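Local atomic coordinates of possible metal-dependent hydrolase (Veillonella parvula, PDB entry 3RPC), a protein that probably acts as a zinc-dependent hydrolase of the metallo-beta-lactamase superfamily, with two zinc ions at its active site and no established substrate. Residues Val163-Asp168 with Val186-Thr191; Ile222-Met227 with Ser251-Pro256; Thr169-Asp174 with Ile203-Lys208. One frame throughout, in Å; residues are numbered along the deposited sequence.

Interactions 1 and 2 join neighbouring parts of one mixed sheet. Strand 186-190 of interaction 1 lies beside strand 221-225 of interaction 2, and the backbone pairs I187 O with I223 N and M189 O with V225 N probably bond them. Interaction 1 is fully buried near the middle of the chain. Interaction 2 reaches an edge strand and is partly exposed there. Both rely on parallel backbone hydrogen bonds, and each carries a zinc ligand, D168 or H226, in the loop that follows its strand. Interaction 3 joins two loops next to interaction 1. It has no hydrogen bond across it and rests mainly on van der Waals contacts of selenomethionine M205 with backbone and the W171 ring.

Interaction 1. Residues Val163-Asp168 with Val186-Thr191. With ZN (zinc ion), chain E; ZN (zinc ion), chain F.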
ATOM      1  N   VAL A 163      -7.161  10.965 -14.777  1.00 16.34           N
ATOM      2  CA  VAL A 163      -8.310  10.448 -14.049  1.00 15.09           C
ATOM      3  C   VAL A 163      -7.855   9.515 -12.933  1.00 15.38           C
ATOM      4  O   VAL A 163      -7.103   8.571 -13.175  1.00 16.90           O
ATOM      5  CB  VAL A 163      -9.253   9.678 -14.993  1.00 16.18           C
ATOM      6  CG1 VAL A 163     -10.443   9.125 -14.231  1.00 18.09           C
ATOM      7  CG2 VAL A 163      -9.707  10.580 -16.137  1.00 15.45           C
ATOM      8  N   TYR A 164      -8.324   9.778 -11.711  1.00 14.57           N
ATOM      9  CA  TYR A 164      -7.994   8.940 -10.559  1.00 13.97           C
ATOM     10  C   TYR A 164      -9.235   8.161 -10.156  1.00 17.22           C
ATOM     11  O   TYR A 164     -10.177   8.729  -9.600  1.00 16.48           O
ATOM     12  CB  TYR A 164      -7.512   9.815  -9.389  1.00 14.21           C
ATOM     13  CG  TYR A 164      -7.081   9.085  -8.129  1.00 14.13           C
ATOM     14  CD1 TYR A 164      -6.806   7.715  -8.121  1.00 15.53           C
ATOM     15  CD2 TYR A 164      -6.953   9.781  -6.931  1.00 14.96           C
ATOM     16  CE1 TYR A 164      -6.399   7.067  -6.943  1.00 13.69           C
ATOM     17  CE2 TYR A 164      -6.565   9.150  -5.775  1.00 14.50           C
ATOM     18  CZ  TYR A 164      -6.296   7.801  -5.773  1.00 13.45           C
ATOM     19  OH  TYR A 164      -5.904   7.208  -4.583  1.00 14.64           O
ATOM     20  N   LEU A 165      -9.248   6.868 -10.468  1.00 14.30           N
ATOM     21  CA  LEU A 165     -10.270   5.952  -9.984  1.00 12.77           C
ATOM     22  C   LEU A 165      -9.790   5.484  -8.617  1.00 13.80           C
ATOM     23  O   LEU A 165      -8.893   4.658  -8.502  1.00 15.76           O
ATOM     24  CB  LEU A 165     -10.393   4.774 -10.953  1.00 14.35           C
ATOM     25  CG  LEU A 165     -11.386   3.671 -10.617  1.00 15.83           C
ATOM     26  CD1 LEU A 165     -12.813   4.126 -10.880  1.00 20.39           C
ATOM     27  CD2 LEU A 165     -11.061   2.440 -11.470  1.00 17.20           C
ATOM     28  N   VAL A 166     -10.366   6.044  -7.560  1.00 13.28           N
ATOM     29  CA  VAL A 166      -9.781   5.856  -6.232  1.00 13.98           C
ATOM     30  C   VAL A 166      -9.920   4.417  -5.721  1.00 14.54           C
ATOM     31  O   VAL A 166      -9.005   3.876  -5.076  1.00 14.12           O
ATOM     32  CB  VAL A 166     -10.399   6.829  -5.225  1.00 12.52           C
ATOM     33  CG1 VAL A 166      -9.766   6.640  -3.836  1.00 14.20           C
ATOM     34  CG2 VAL A 166     -10.199   8.261  -5.707  1.00 14.64           C
ATOM     35  N   GLY A 167     -11.070   3.807  -6.004  1.00 14.22           N
ATOM     36  CA  GLY A 167     -11.319   2.426  -5.627  1.00 14.02           C
ATOM     37  C   GLY A 167     -11.899   2.237  -4.235  1.00 12.99           C
ATOM     38  O   GLY A 167     -12.205   3.200  -3.529  1.00 14.73           O
ATOM     39  N   ASP A 168     -12.059   0.975  -3.846  1.00 13.21           N
ATOM     40  CA  ASP A 168     -12.599   0.629  -2.533  1.00 13.62           C
ATOM     41  C   ASP A 168     -11.527   0.753  -1.450  1.00 15.09           C
ATOM     42  O   ASP A 168     -10.897  -0.232  -1.062  1.00 15.85           O
ATOM     43  CB  ASP A 168     -13.188  -0.790  -2.553  1.00 14.57           C
ATOM     44  CG  ASP A 168     -14.650  -0.826  -2.999  1.00 17.03           C
ATOM     45  OD1 ASP A 168     -15.138   0.165  -3.572  1.00 16.96           O
ATOM     46  OD2 ASP A 168     -15.315  -1.858  -2.765  1.00 16.34           O
ATOM     47  N   VAL A 186      -9.587  14.651 -12.641  1.00 16.90           N
ATOM     48  CA  VAL A 186     -10.895  14.027 -12.430  1.00 15.12           C
ATOM     49  C   VAL A 186     -10.714  12.940 -11.387  1.00 15.51           C
ATOM     50  O   VAL A 186      -9.784  12.136 -11.494  1.00 16.53           O
ATOM     51  CB  VAL A 186     -11.437  13.399 -13.732  1.00 17.14           C
ATOM     52  CG1 VAL A 186     -12.786  12.698 -13.488  1.00 16.88           C
ATOM     53  CG2 VAL A 186     -11.569  14.460 -14.811  1.00 19.28           C
ATOM     54  N   ILE A 187     -11.574  12.920 -10.373  1.00 14.76           N
ATOM     55  CA  ILE A 187     -11.418  11.975  -9.274  1.00 14.38           C
ATOM     56  C   ILE A 187     -12.726  11.238  -9.037  1.00 15.88           C
ATOM     57  O   ILE A 187     -13.720  11.847  -8.640  1.00 18.29           O
ATOM     58  CB  ILE A 187     -10.969  12.711  -7.990  1.00 15.25           C
ATOM     59  CG1 ILE A 187      -9.675  13.490  -8.276  1.00 15.25           C
ATOM     60  CG2 ILE A 187     -10.798  11.730  -6.824  1.00 16.01           C
ATOM     61  CD1 ILE A 187      -9.230  14.395  -7.116  1.00 17.03           C
ATOM     62  N   ILE A 188     -12.728   9.935  -9.305  1.00 13.38           N
ATOM     63  CA  ILE A 188     -13.928   9.118  -9.180  1.00 15.28           C
ATOM     64  C   ILE A 188     -13.831   8.366  -7.854  1.00 14.72           C
ATOM     65  O   ILE A 188     -12.919   7.557  -7.664  1.00 15.50           O
ATOM     66  CB  ILE A 188     -14.044   8.125 -10.359  1.00 14.99           C
ATOM     67  CG1 ILE A 188     -14.077   8.883 -11.687  1.00 15.71           C
ATOM     68  CG2 ILE A 188     -15.287   7.268 -10.217  1.00 16.24           C
ATOM     69  CD1 ILE A 188     -13.864   7.986 -12.901  1.00 18.27           C
HETATM   70  N   MSE A 189     -14.763   8.655  -6.942  1.00 15.17           N
HETATM   71  CA  MSE A 189     -14.705   8.180  -5.559  1.00 13.67           C
HETATM   72  C   MSE A 189     -15.886   7.292  -5.209  1.00 14.54           C
HETATM   73  O   MSE A 189     -17.020   7.579  -5.604  1.00 15.90           O
HETATM   74  CB  MSE A 189     -14.755   9.373  -4.600  1.00 17.29           C
HETATM   75  CG  MSE A 189     -13.766  10.483  -4.880  1.00 19.01           C
HETATM   76 SE   MSE A 189     -14.094  11.963  -3.643  0.66 18.42          SE
HETATM   77  CE  MSE A 189     -13.780  11.051  -1.941  1.00 18.63           C
ATOM     78  N   ASN A 190     -15.620   6.223  -4.467  1.00 13.00           N
ATOM     79  CA  ASN A 190     -16.661   5.329  -3.973  1.00 12.33           C
ATOM     80  C   ASN A 190     -17.119   5.812  -2.601  1.00 15.22           C
ATOM     81  O   ASN A 190     -16.431   5.599  -1.600  1.00 15.60           O
ATOM     82  CB  ASN A 190     -16.122   3.901  -3.905  1.00 13.26           C
ATOM     83  CG  ASN A 190     -15.880   3.318  -5.291  1.00 16.34           C
ATOM     84  OD1 ASN A 190     -16.433   3.816  -6.280  1.00 16.80           O
ATOM     85  ND2 ASN A 190     -15.069   2.265  -5.375  1.00 16.13           N
ATOM     86  N   THR A 191     -18.273   6.472  -2.565  1.00 13.53           N
ATOM     87  CA  THR A 191     -18.660   7.243  -1.382  1.00 11.90           C
ATOM     88  C   THR A 191     -19.918   6.731  -0.691  1.00 14.55           C
ATOM     89  O   THR A 191     -20.539   7.460   0.090  1.00 14.05           O
ATOM     90  CB  THR A 191     -18.852   8.737  -1.726  1.00 14.41           C
ATOM     91  OG1 THR A 191     -19.939   8.893  -2.657  1.00 14.63           O
ATOM     92  CG2 THR A 191     -17.592   9.308  -2.339  1.00 15.98           C
TER
HETATM   93 ZN    ZN E 301     -14.914  -4.150  -2.243  0.66 17.63          ZN
HETATM   94 ZN    ZN F 302     -17.359  -2.156  -3.321  0.71 16.48          ZN
HETATM   95  O   HOH W   1     -13.059   5.825  -3.389  1.00 14.50           O
HETATM   96  O   HOH W   2     -13.353   4.861  -7.276  1.00 16.47           O
HETATM   97  O   HOH W   3     -16.892  -4.271  -2.538  1.00 22.04           O
HETATM   98  O   HOH W   4     -17.992  -1.875  -0.854  1.00 16.97           O
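V163, Y164 and L165 run parallel to V186, I187 and I188, with the strand axes 4.7 Å apart and the residues paired in that order. Three straight backbone bonds hold the ladder. Y164 N donates to V186 O, I188 N donates to Y164 O at 2.8 Å, and V166 N donates to I188 O at 3.0 Å. V163, L165, V186 and I188 share one face. I188 spans two neighbours there: its CD1 lies 3.8 Å from V163 CG1, while its CG2 reaches L165 CD1. On the other face, V166 CG2 sits over the centre of the Y164 ring, 3.7 Å above its plane. The same methyl touches I187 CG2. Helix 173-182 packs on Y164 and I187 from this side.

The chains separate beyond V166, and two waters enter the gap. One accepts from G167 N and donates to I188 O. The other donates to G167 O and accepts from N190 N. The backbone angles of G167 would press a CB against the carbonyl of V166.

At the far end, N190 CB points toward the other segment, with CG anti to the carbonyl carbon (chi1 -69°). N190 ND2 gives a weak bond to D168 OD1, 2.8 Å long and bent to 127° at the hydrogen. The amide and carboxylate planes stand 85° apart. D168 OD2 bridges the zinc ions, 2.4 Å from the one held by H72, H74 and H132 and 2.1 Å from that of D76, H77 and H226. The two metal bonds fix the carboxylate; N190, in the second shell, may add a little. The two strands and helix 173-182 form a beta-alpha-beta unit, and an aspartate bridging two zinc ions is characteristic of many dinuclear metallo-beta-lactamase superfamily enzymes, such as glyoxalase II.

Interaction 2. Residues Ile222-Met227 with Ser251-Pro256; sequences IIAVHM and SHVAVP. With ZN (zinc ion), chain F.
The last beta-alpha-beta unit of the sheet joins strand 221-225 to strand 253-254 through helix 237-246, and the two strands pair in parallel, I222 beside V253 and I223 beside A254. I222 N donates to H252 O at 2.9 Å. A254 N donates to I222 O at 2.8 Å, and A224 N donates to A254 O in an almost straight bond. The ladder stops at P256, which has no N-H to offer. A224 O meets P256 CD instead, at 3.5 Å. Water 5 takes up this carbonyl, donating to both A224 O and P256 O.

Side chains pack on both faces. I222 CG2 lies 4.2 Å from V253 CG1, and the two side chains cross at a slant. Helix 207-216 covers this face, touching I222 and V253. On the opposite face, I223 CG2 meets CD and CG of the P256 ring at 3.8 Å. V225 CG1 touches P256 CG from further along the strand.

V253-A254 is an edge strand of this sheet within the chain. Strand 221-225 has a different role at its end: as in other metallo-beta-lactamase folds, a zinc ligand follows directly. H226 takes a left-handed backbone conformation. H226 NE2 binds a zinc ion at 2.3 Å, which D76, H77 and D168 also bind. Two waters complete this site, one of them at long range, and the other bridges to the second zinc ion.

Past the histidine, selenomethionine M227 turns back toward the edge strand. Its chain bends at chi3 (-78°), which brings CE to 4.1 Å from V255 CG1. Helix 237-246 touches both side chains through V240.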
ATOM      1  N   ILE A 222     -14.736  16.175  -9.166  1.00 15.65           N
ATOM      2  CA  ILE A 222     -14.982  14.990  -8.369  1.00 14.46           C
ATOM      3  C   ILE A 222     -16.280  14.315  -8.809  1.00 18.37           C
ATOM      4  O   ILE A 222     -17.274  14.989  -9.082  1.00 17.49           O
ATOM      5  CB  ILE A 222     -15.017  15.355  -6.886  1.00 15.93           C
ATOM      6  CG1 ILE A 222     -13.620  15.835  -6.473  1.00 19.60           C
ATOM      7  CG2 ILE A 222     -15.482  14.177  -6.066  1.00 16.94           C
ATOM      8  CD1 ILE A 222     -13.598  16.745  -5.270  1.00 23.96           C
ATOM      9  N   ILE A 223     -16.254  12.990  -8.905  1.00 15.37           N
ATOM     10  CA  ILE A 223     -17.427  12.224  -9.308  1.00 15.25           C
ATOM     11  C   ILE A 223     -17.665  11.168  -8.244  1.00 14.83           C
ATOM     12  O   ILE A 223     -16.820  10.294  -8.046  1.00 15.92           O
ATOM     13  CB  ILE A 223     -17.209  11.545 -10.688  1.00 14.45           C
ATOM     14  CG1 ILE A 223     -16.930  12.610 -11.755  1.00 17.95           C
ATOM     15  CG2 ILE A 223     -18.430  10.713 -11.076  1.00 16.96           C
ATOM     16  CD1 ILE A 223     -16.568  12.052 -13.146  1.00 17.46           C
ATOM     17  N   ALA A 224     -18.799  11.261  -7.545  1.00 13.81           N
ATOM     18  CA  ALA A 224     -19.120  10.340  -6.460  1.00 13.83           C
ATOM     19  C   ALA A 224     -20.035   9.213  -6.923  1.00 16.03           C
ATOM     20  O   ALA A 224     -21.110   9.462  -7.487  1.00 16.55           O
ATOM     21  CB  ALA A 224     -19.756  11.098  -5.288  1.00 14.49           C
ATOM     22  N   VAL A 225     -19.606   7.980  -6.675  1.00 14.59           N
ATOM     23  CA  VAL A 225     -20.338   6.792  -7.113  1.00 14.59           C
ATOM     24  C   VAL A 225     -20.385   5.725  -6.010  1.00 14.88           C
ATOM     25  O   VAL A 225     -20.135   6.036  -4.843  1.00 14.74           O
ATOM     26  CB  VAL A 225     -19.739   6.211  -8.422  1.00 11.71           C
ATOM     27  CG1 VAL A 225     -19.819   7.251  -9.543  1.00 16.30           C
ATOM     28  CG2 VAL A 225     -18.297   5.754  -8.213  1.00 15.34           C
ATOM     29  N   HIS A 226     -20.706   4.483  -6.375  1.00 15.53           N
ATOM     30  CA  HIS A 226     -20.795   3.363  -5.426  1.00 13.36           C
ATOM     31  C   HIS A 226     -21.968   3.538  -4.456  1.00 13.17           C
ATOM     32  O   HIS A 226     -21.873   3.222  -3.271  1.00 15.41           O
ATOM     33  CB  HIS A 226     -19.458   3.165  -4.675  1.00 14.07           C
ATOM     34  CG  HIS A 226     -19.241   1.770  -4.162  1.00 14.03           C
ATOM     35  ND1 HIS A 226     -20.092   1.167  -3.263  1.00 15.54           N
ATOM     36  CD2 HIS A 226     -18.256   0.868  -4.406  1.00 14.99           C
ATOM     37  CE1 HIS A 226     -19.653  -0.048  -2.984  1.00 18.37           C
ATOM     38  NE2 HIS A 226     -18.539  -0.254  -3.664  1.00 16.39           N
HETATM   39  N   MSE A 227     -23.099   4.010  -4.979  1.00 13.44           N
HETATM   40  CA  MSE A 227     -24.263   4.267  -4.140  1.00 14.70           C
HETATM   41  C   MSE A 227     -25.558   3.668  -4.681  1.00 15.18           C
HETATM   42  O   MSE A 227     -25.657   3.321  -5.863  1.00 16.88           O
HETATM   43  CB  MSE A 227     -24.442   5.773  -3.949  1.00 15.37           C
HETATM   44  CG  MSE A 227     -23.334   6.371  -3.089  1.00 14.20           C
HETATM   45 SE   MSE A 227     -23.374   8.310  -2.917  0.72 15.99          SE
HETATM   46  CE  MSE A 227     -22.624   8.762  -4.652  1.00 19.18           C
ATOM     47  N   SER A 251     -20.331  22.722  -7.169  1.00 17.59           N
ATOM     48  CA  SER A 251     -19.600  22.945  -8.416  1.00 16.73           C
ATOM     49  C   SER A 251     -18.398  22.011  -8.548  1.00 17.98           C
ATOM     50  O   SER A 251     -17.857  21.832  -9.646  1.00 20.77           O
ATOM     51  CB  SER A 251     -19.134  24.395  -8.530  1.00 23.21           C
ATOM     52  OG  SER A 251     -20.236  25.274  -8.670  1.00 31.07           O
ATOM     53  N   HIS A 252     -17.976  21.428  -7.427  1.00 17.01           N
ATOM     54  CA  HIS A 252     -16.802  20.554  -7.386  1.00 18.35           C
ATOM     55  C   HIS A 252     -17.148  19.075  -7.490  1.00 18.44           C
ATOM     56  O   HIS A 252     -16.306  18.275  -7.887  1.00 16.27           O
ATOM     57  CB  HIS A 252     -16.034  20.750  -6.073  1.00 15.06           C
ATOM     58  CG  HIS A 252     -15.499  22.128  -5.881  1.00 16.46           C
ATOM     59  ND1 HIS A 252     -14.169  22.445  -6.068  1.00 18.44           N
ATOM     60  CD2 HIS A 252     -16.107  23.271  -5.485  1.00 19.86           C
ATOM     61  CE1 HIS A 252     -13.986  23.729  -5.807  1.00 20.84           C
ATOM     62  NE2 HIS A 252     -15.148  24.253  -5.452  1.00 23.04           N
ATOM     63  N   VAL A 253     -18.367  18.715  -7.096  1.00 14.96           N
ATOM     64  CA  VAL A 253     -18.739  17.313  -6.918  1.00 15.43           C
ATOM     65  C   VAL A 253     -19.978  16.934  -7.720  1.00 18.51           C
ATOM     66  O   VAL A 253     -21.067  17.481  -7.495  1.00 20.93           O
ATOM     67  CB  VAL A 253     -19.039  16.995  -5.441  1.00 16.07           C
ATOM     68  CG1 VAL A 253     -19.362  15.502  -5.277  1.00 17.59           C
ATOM     69  CG2 VAL A 253     -17.852  17.398  -4.558  1.00 16.43           C
ATOM     70  N   ALA A 254     -19.804  15.995  -8.648  1.00 15.50           N
ATOM     71  CA  ALA A 254     -20.920  15.452  -9.418  1.00 17.41           C
ATOM     72  C   ALA A 254     -21.413  14.171  -8.762  1.00 18.07           C
ATOM     73  O   ALA A 254     -20.621  13.384  -8.232  1.00 16.96           O
ATOM     74  CB  ALA A 254     -20.492  15.177 -10.845  1.00 17.22           C
ATOM     75  N   VAL A 255     -22.725  13.970  -8.796  1.00 16.13           N
ATOM     76  CA  VAL A 255     -23.340  12.738  -8.314  1.00 14.99           C
ATOM     77  C   VAL A 255     -24.183  12.183  -9.458  1.00 18.56           C
ATOM     78  O   VAL A 255     -25.391  12.422  -9.524  1.00 18.55           O
ATOM     79  CB  VAL A 255     -24.227  12.992  -7.080  1.00 15.88           C
ATOM     80  CG1 VAL A 255     -24.741  11.680  -6.512  1.00 16.82           C
ATOM     81  CG2 VAL A 255     -23.450  13.774  -6.018  1.00 18.03           C
ATOM     82  N   PRO A 256     -23.543  11.462 -10.386  1.00 16.70           N
ATOM     83  CA  PRO A 256     -24.295  11.062 -11.583  1.00 16.92           C
ATOM     84  C   PRO A 256     -25.348  10.003 -11.300  1.00 17.67           C
ATOM     85  O   PRO A 256     -25.162   9.142 -10.444  1.00 16.63           O
ATOM     86  CB  PRO A 256     -23.212  10.482 -12.498  1.00 15.48           C
ATOM     87  CG  PRO A 256     -22.150   9.988 -11.526  1.00 15.45           C
ATOM     88  CD  PRO A 256     -22.131  11.052 -10.453  1.00 16.82           C
TER
HETATM   89 ZN    ZN F 302     -17.359  -2.156  -3.321  0.71 16.48          ZN
HETATM   90  O   HOH W   5     -23.545   8.397  -8.258  1.00 16.97           O
HETATM   91  O   HOH W   3     -16.892  -4.271  -2.538  1.00 22.04           O
HETATM   92  O   HOH W   4     -17.992  -1.875  -0.854  1.00 16.97           O

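Interaction 3. Residues Thr169-Asp174 with Ile203-Lys208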
ATOM      1  N   THR A 169     -11.316   1.983  -0.993  1.00 13.63           N
ATOM      2  CA  THR A 169     -10.350   2.266   0.061  1.00 13.31           C
ATOM      3  C   THR A 169     -10.907   3.357   0.950  1.00 14.18           C
ATOM      4  O   THR A 169     -11.704   4.190   0.513  1.00 15.15           O
ATOM      5  CB  THR A 169      -8.993   2.698  -0.530  1.00 16.56           C
ATOM      6  OG1 THR A 169      -8.060   2.982   0.528  1.00 15.13           O
ATOM      7  CG2 THR A 169      -9.146   3.920  -1.437  1.00 15.35           C
ATOM      8  N   VAL A 170     -10.497   3.328   2.208  1.00 13.34           N
ATOM      9  CA  VAL A 170     -10.688   4.477   3.087  1.00 12.77           C
ATOM     10  C   VAL A 170      -9.562   5.484   2.827  1.00 12.98           C
ATOM     11  O   VAL A 170      -8.647   5.220   2.048  1.00 13.60           O
ATOM     12  CB  VAL A 170     -10.718   4.060   4.567  1.00 12.77           C
ATOM     13  CG1 VAL A 170     -11.803   3.024   4.810  1.00 14.72           C
ATOM     14  CG2 VAL A 170      -9.346   3.531   5.044  1.00 14.11           C
ATOM     15  N   TRP A 171      -9.621   6.647   3.459  1.00 13.53           N
ATOM     16  CA  TRP A 171      -8.591   7.654   3.224  1.00 13.42           C
ATOM     17  C   TRP A 171      -7.296   7.273   3.938  1.00 16.27           C
ATOM     18  O   TRP A 171      -7.230   7.306   5.158  1.00 21.32           O
ATOM     19  CB  TRP A 171      -9.061   9.022   3.709  1.00 16.53           C
ATOM     20  CG  TRP A 171      -8.227  10.129   3.177  1.00 14.80           C
ATOM     21  CD1 TRP A 171      -6.951  10.445   3.551  1.00 14.62           C
ATOM     22  CD2 TRP A 171      -8.605  11.078   2.181  1.00 15.04           C
ATOM     23  NE1 TRP A 171      -6.505  11.529   2.824  1.00 15.88           N
ATOM     24  CE2 TRP A 171      -7.509  11.943   1.987  1.00 14.95           C
ATOM     25  CE3 TRP A 171      -9.770  11.290   1.441  1.00 16.92           C
ATOM     26  CZ2 TRP A 171      -7.542  12.999   1.077  1.00 17.64           C
ATOM     27  CZ3 TRP A 171      -9.804  12.339   0.536  1.00 17.07           C
ATOM     28  CH2 TRP A 171      -8.694  13.178   0.358  1.00 17.94           C
ATOM     29  N   THR A 172      -6.278   6.898   3.171  1.00 13.91           N
ATOM     30  CA  THR A 172      -4.974   6.547   3.735  1.00 14.10           C
ATOM     31  C   THR A 172      -3.885   7.363   3.050  1.00 16.00           C
ATOM     32  O   THR A 172      -4.158   8.155   2.145  1.00 14.88           O
ATOM     33  CB  THR A 172      -4.634   5.071   3.496  1.00 14.40           C
ATOM     34  OG1 THR A 172      -4.394   4.864   2.096  1.00 15.78           O
ATOM     35  CG2 THR A 172      -5.752   4.151   3.971  1.00 15.80           C
ATOM     36  N   SER A 173      -2.634   7.163   3.460  1.00 13.29           N
ATOM     37  CA  SER A 173      -1.532   7.846   2.803  1.00 13.63           C
ATOM     38  C   SER A 173      -1.374   7.436   1.342  1.00 13.91           C
ATOM     39  O   SER A 173      -0.762   8.158   0.558  1.00 15.95           O
ATOM     40  CB  SER A 173      -0.225   7.614   3.562  1.00 14.72           C
ATOM     41  OG  SER A 173      -0.297   8.198   4.854  1.00 17.17           O
ATOM     42  N   ASP A 174      -1.917   6.279   0.971  1.00 14.32           N
ATOM     43  CA  ASP A 174      -1.835   5.867  -0.430  1.00 15.79           C
ATOM     44  C   ASP A 174      -2.636   6.825  -1.306  1.00 15.46           C
ATOM     45  O   ASP A 174      -2.263   7.092  -2.453  1.00 16.17           O
ATOM     46  CB  ASP A 174      -2.321   4.430  -0.610  1.00 16.83           C
ATOM     47  CG  ASP A 174      -1.274   3.403  -0.184  1.00 20.92           C
ATOM     48  OD1 ASP A 174      -0.070   3.694  -0.320  1.00 23.59           O
ATOM     49  OD2 ASP A 174      -1.655   2.306   0.268  1.00 27.18           O
ATOM     50  N   ILE A 203     -15.768   0.548   5.323  1.00 14.55           N
ATOM     51  CA  ILE A 203     -14.752  -0.073   4.479  1.00 14.50           C
ATOM     52  C   ILE A 203     -14.433   0.730   3.222  1.00 16.23           C
ATOM     53  O   ILE A 203     -13.508   0.380   2.492  1.00 15.88           O
ATOM     54  CB  ILE A 203     -15.154  -1.497   4.070  1.00 15.52           C
ATOM     55  CG1 ILE A 203     -16.492  -1.475   3.317  1.00 17.45           C
ATOM     56  CG2 ILE A 203     -15.215  -2.397   5.306  1.00 19.50           C
ATOM     57  CD1 ILE A 203     -16.906  -2.831   2.730  1.00 22.63           C
ATOM     58  N   ILE A 204     -15.214   1.770   2.936  1.00 14.97           N
ATOM     59  CA  ILE A 204     -14.907   2.663   1.824  1.00 14.30           C
ATOM     60  C   ILE A 204     -15.071   4.101   2.301  1.00 15.58           C
ATOM     61  O   ILE A 204     -15.032   4.363   3.502  1.00 17.59           O
ATOM     62  CB  ILE A 204     -15.758   2.381   0.549  1.00 14.80           C
ATOM     63  CG1 ILE A 204     -17.261   2.470   0.831  1.00 15.53           C
ATOM     64  CG2 ILE A 204     -15.430   0.990  -0.011  1.00 15.70           C
ATOM     65  CD1 ILE A 204     -18.151   2.351  -0.434  1.00 15.23           C
HETATM   66  N   MSE A 205     -15.222   5.028   1.369  1.00 13.71           N
HETATM   67  CA  MSE A 205     -15.358   6.444   1.715  1.00 13.18           C
HETATM   68  C   MSE A 205     -16.813   6.904   1.865  1.00 12.34           C
HETATM   69  O   MSE A 205     -17.752   6.165   1.555  1.00 14.25           O
HETATM   70  CB  MSE A 205     -14.637   7.297   0.670  1.00 12.93           C
HETATM   71  CG  MSE A 205     -13.125   7.219   0.797  1.00 15.70           C
HETATM   72 SE   MSE A 205     -12.231   7.990  -0.734  0.62 15.60          SE
HETATM   73  CE  MSE A 205     -10.408   7.786  -0.106  1.00 15.62           C
ATOM     74  N   GLY A 206     -16.982   8.120   2.384  1.00 14.13           N
ATOM     75  CA  GLY A 206     -18.281   8.757   2.507  1.00 14.44           C
ATOM     76  C   GLY A 206     -18.156  10.266   2.376  1.00 15.05           C
ATOM     77  O   GLY A 206     -17.208  10.776   1.772  1.00 14.20           O
ATOM     78  N   THR A 207     -19.108  10.994   2.954  1.00 14.44           N
ATOM     79  CA  THR A 207     -19.138  12.442   2.797  1.00 14.61           C
ATOM     80  C   THR A 207     -17.904  13.146   3.379  1.00 13.26           C
ATOM     81  O   THR A 207     -17.430  14.126   2.802  1.00 14.97           O
ATOM     82  CB  THR A 207     -20.414  13.059   3.391  1.00 16.17           C
ATOM     83  OG1 THR A 207     -20.600  12.572   4.726  1.00 16.09           O
ATOM     84  CG2 THR A 207     -21.628  12.695   2.533  1.00 17.81           C
ATOM     85  N   LYS A 208     -17.373  12.643   4.496  1.00 12.25           N
ATOM     86  CA  LYS A 208     -16.177  13.269   5.067  1.00 14.07           C
ATOM     87  C   LYS A 208     -15.054  13.333   4.037  1.00 15.07           C
ATOM     88  O   LYS A 208     -14.342  14.338   3.917  1.00 16.89           O
ATOM     89  CB  LYS A 208     -15.706  12.511   6.302  1.00 19.23           C
ATOM     90  CG  LYS A 208     -14.623  13.218   7.084  1.00 29.26           C
ATOM     91  CD  LYS A 208     -14.341  12.494   8.400  1.00 39.35           C
ATOM     92  CE  LYS A 208     -15.627  12.168   9.157  1.00 43.56           C
ATOM     93  NZ  LYS A 208     -16.292  13.367   9.740  1.00 44.83           N
TER
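Selenomethionine M205 packs against T169, V170 and W171 and forms the tight part of this contact. Its CG is anti to the carbonyl carbon (chi1 -73°), and the rest of the chain is extended. M205 CG lies 3.4 Å from T169 O. M205 CE reaches further, to V170 O at 3.8 Å and to W171 CE3 at 3.9 Å. The side chain approaches the indole at a slant.

The looser side is formed by V170 and I203, both partly exposed. V170 CG1 rests 3.7 Å from I204 O and also touches the carbonyl carbon of I203. The CB of I204 points away from this segment, and its side chain packs on D168, H132 and H226 at the metal site. The indole of W171 is also partly exposed. Its NE1 bonds to E176, its ring makes a cation-pi contact with R212, and it packs on V135 of the second subunit.

Within the first loop, T169 OG1 donates to V170 O at 2.8 Å, in the carbonyl plane and on a lone pair. T172 OG1 caps the helix that follows by accepting from D174 N.

No hydrogen bond crosses between the two loops, and the buried T169 O has no polar partner in the model. The contact therefore rests on van der Waals fit, chiefly of M205 and to a lesser degree of V170, not on directed bonds.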